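Local coordinates for enolase from the environmental genome shotgun sequencing of the Sargasso Sea (PDB 2QGY), which is of unknown function but belongs to the enolase superfamily, binds magnesium and probably abstracts a proton next to a substrate carboxylate, at residues A64-E69 against L99-A104. Numbering follows the deposited sequence.
Sequences AIIIKE and LDFSSA
Ala104 sets its methyl group between Ile66 and Ile67, and this small three-residue cluster is the tight part of the contact. CB of Ala104 lies 3.6 Å from CG2 of Ile66 and 3.7 Å from CG1 of Ile67. The two isoleucines use different branches because their CB bonds leave the helix in different directions: that of Ile66 points at the partner helix, and its CG2 methyl, anti to the backbone N, makes the touch. Ile67 points past that helix, and its CG1, anti to the carbonyl carbon (chi1 -67°), swings back across and comes within 3.6 Å of CA of Ala104. With only a methyl at that position, the backbones draw close, CA of Ile67 lying 5.1 Å from CA of Ala104. The axes of 64-69 and 99-104 approach to 8.9 Å and cross at -52°.

The packing is looser at Phe101. The Phe101 and Ile66 side chains cross at about a right angle, with CG2 of Ile66 4.1 Å from CD1 of Phe101, obliquely to the ring. The ring also packs on Ile89 of helix 82-93 and makes a cation-pi contact with Arg59 of the second subunit. Lys68 and Glu69 are partly exposed and make no contact with residues 99-104; Glu69 forms a salt bridge with Arg72. Ile67 also packs on Leu16 and Ile18 of strand 13-21, so the contact joins helices 60-74 and 99-120 of the N-terminal capping domain over its antiparallel sheet.

Polar groups beside the contact bond outside it, Asp100 to Arg59 of its own chain and Ser103 OG to the Phe54 carbonyl. All four touching residues are buried, and their side chains meet through carbon; the Ala104 carbonyl O lies 3.7 Å from CG1 of Ile67. Cohesion here therefore rests on dispersion and exclusion of water.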
loop_
_atom_site.group_PDB
_atom_site.type_symbol
_atom_site.label_atom_id
_atom_site.label_comp_id
_atom_site.label_asym_id
_atom_site.label_seq_id
_atom_site.Cartn_x
_atom_site.Cartn_y
_atom_site.Cartn_z
ATOM N N ALA A 64 0.307 13.143 -4.903
ATOM C CA ALA A 64 -0.402 14.300 -5.486
ATOM C C ALA A 64 -1.019 13.999 -6.859
ATOM O O ALA A 64 -2.134 14.452 -7.175
ATOM C CB ALA A 64 0.541 15.482 -5.576
ATOM N N ILE A 65 -0.268 13.287 -7.694
ATOM C CA ILE A 65 -0.756 12.886 -9.000
ATOM C C ILE A 65 -1.966 11.952 -8.922
ATOM O O ILE A 65 -2.931 12.101 -9.684
ATOM C CB ILE A 65 0.396 12.302 -9.864
ATOM C CG1 ILE A 65 1.416 13.402 -10.205
ATOM C CG2 ILE A 65 -0.141 11.561 -11.108
ATOM C CD1 ILE A 65 0.840 14.649 -10.865
ATOM N N ILE A 66 -1.939 11.033 -7.963
ATOM C CA ILE A 66 -3.087 10.183 -7.675
ATOM C C ILE A 66 -4.296 10.990 -7.201
ATOM O O ILE A 66 -5.400 10.795 -7.712
ATOM C CB ILE A 66 -2.723 9.059 -6.663
ATOM C CG1 ILE A 66 -1.734 8.086 -7.311
ATOM C CG2 ILE A 66 -3.991 8.308 -6.216
ATOM C CD1 ILE A 66 -1.110 7.140 -6.246
ATOM N N ILE A 67 -4.098 11.907 -6.252
ATOM C CA ILE A 67 -5.181 12.802 -5.876
ATOM C C ILE A 67 -5.742 13.514 -7.109
ATOM O O ILE A 67 -6.963 13.610 -7.267
ATOM C CB ILE A 67 -4.704 13.897 -4.853
ATOM C CG1 ILE A 67 -4.335 13.230 -3.522
ATOM C CG2 ILE A 67 -5.799 14.976 -4.631
ATOM C CD1 ILE A 67 -3.573 14.154 -2.549
ATOM N N LYS A 68 -4.859 14.029 -7.958
ATOM C CA LYS A 68 -5.291 14.724 -9.162
ATOM C C LYS A 68 -6.118 13.808 -10.078
ATOM O O LYS A 68 -7.168 14.224 -10.604
ATOM C CB LYS A 68 -4.087 15.287 -9.946
ATOM C CG LYS A 68 -4.524 16.019 -11.241
ATOM C CD LYS A 68 -3.402 16.841 -11.879
ATOM C CE LYS A 68 -2.819 16.151 -13.119
ATOM N NZ LYS A 68 -1.842 17.012 -13.917
ATOM N N GLU A 69 -5.676 12.562 -10.249
ATOM C CA GLU A 69 -6.425 11.651 -11.126
ATOM C C GLU A 69 -7.774 11.244 -10.566
ATOM O O GLU A 69 -8.786 11.115 -11.309
ATOM C CB GLU A 69 -5.610 10.410 -11.478
ATOM C CG GLU A 69 -4.435 10.662 -12.427
ATOM C CD GLU A 69 -4.836 11.322 -13.754
ATOM O OE1 GLU A 69 -5.871 10.932 -14.335
ATOM O OE2 GLU A 69 -4.105 12.224 -14.223
ATOM N N LEU A 99 -0.376 2.443 1.382
ATOM C CA LEU A 99 -0.351 3.717 2.104
ATOM C C LEU A 99 -0.488 4.919 1.194
ATOM O O LEU A 99 -1.226 5.847 1.524
ATOM C CB LEU A 99 0.932 3.847 2.924
ATOM C CG LEU A 99 1.014 3.088 4.239
ATOM C CD1 LEU A 99 2.157 3.680 5.059
ATOM C CD2 LEU A 99 -0.327 3.165 5.060
ATOM N N ASP A 100 0.227 4.911 0.056
ATOM C CA ASP A 100 0.193 6.021 -0.889
ATOM C C ASP A 100 -1.244 6.269 -1.367
ATOM O O ASP A 100 -1.729 7.405 -1.330
ATOM C CB ASP A 100 1.143 5.755 -2.070
ATOM C CG ASP A 100 2.549 5.387 -1.603
ATOM O OD1 ASP A 100 3.432 6.271 -1.706
ATOM O OD2 ASP A 100 2.776 4.231 -1.104
ATOM N N PHE A 101 -1.954 5.207 -1.763
ATOM C CA PHE A 101 -3.306 5.396 -2.267
ATOM C C PHE A 101 -4.232 5.879 -1.138
ATOM O O PHE A 101 -5.050 6.786 -1.338
ATOM C CB PHE A 101 -3.826 4.095 -2.892
ATOM C CG PHE A 101 -5.219 4.189 -3.414
ATOM C CD1 PHE A 101 -5.489 4.865 -4.628
ATOM C CD2 PHE A 101 -6.264 3.590 -2.737
ATOM C CE1 PHE A 101 -6.790 4.946 -5.114
ATOM C CE2 PHE A 101 -7.557 3.665 -3.240
ATOM C CZ PHE A 101 -7.810 4.342 -4.430
ATOM N N SER A 102 -4.099 5.259 0.027
ATOM C CA SER A 102 -4.912 5.572 1.201
ATOM C C SER A 102 -4.646 7.007 1.648
ATOM O O SER A 102 -5.572 7.674 2.146
ATOM C CB SER A 102 -4.615 4.574 2.366
ATOM O OG SER A 102 -5.047 3.254 2.027
ATOM N N SER A 103 -3.400 7.480 1.492
ATOM C CA SER A 103 -3.102 8.907 1.783
ATOM C C SER A 103 -3.835 9.832 0.799
ATOM O O SER A 103 -4.382 10.873 1.195
ATOM C CB SER A 103 -1.616 9.218 1.706
ATOM O OG SER A 103 -0.944 8.611 2.789
ATOM N N ALA A 104 -3.811 9.451 -0.479
ATOM C CA ALA A 104 -4.535 10.224 -1.512
ATOM C C ALA A 104 -6.036 10.330 -1.208
ATOM O O ALA A 104 -6.591 11.424 -1.246
ATOM C CB ALA A 104 -4.328 9.603 -2.898
#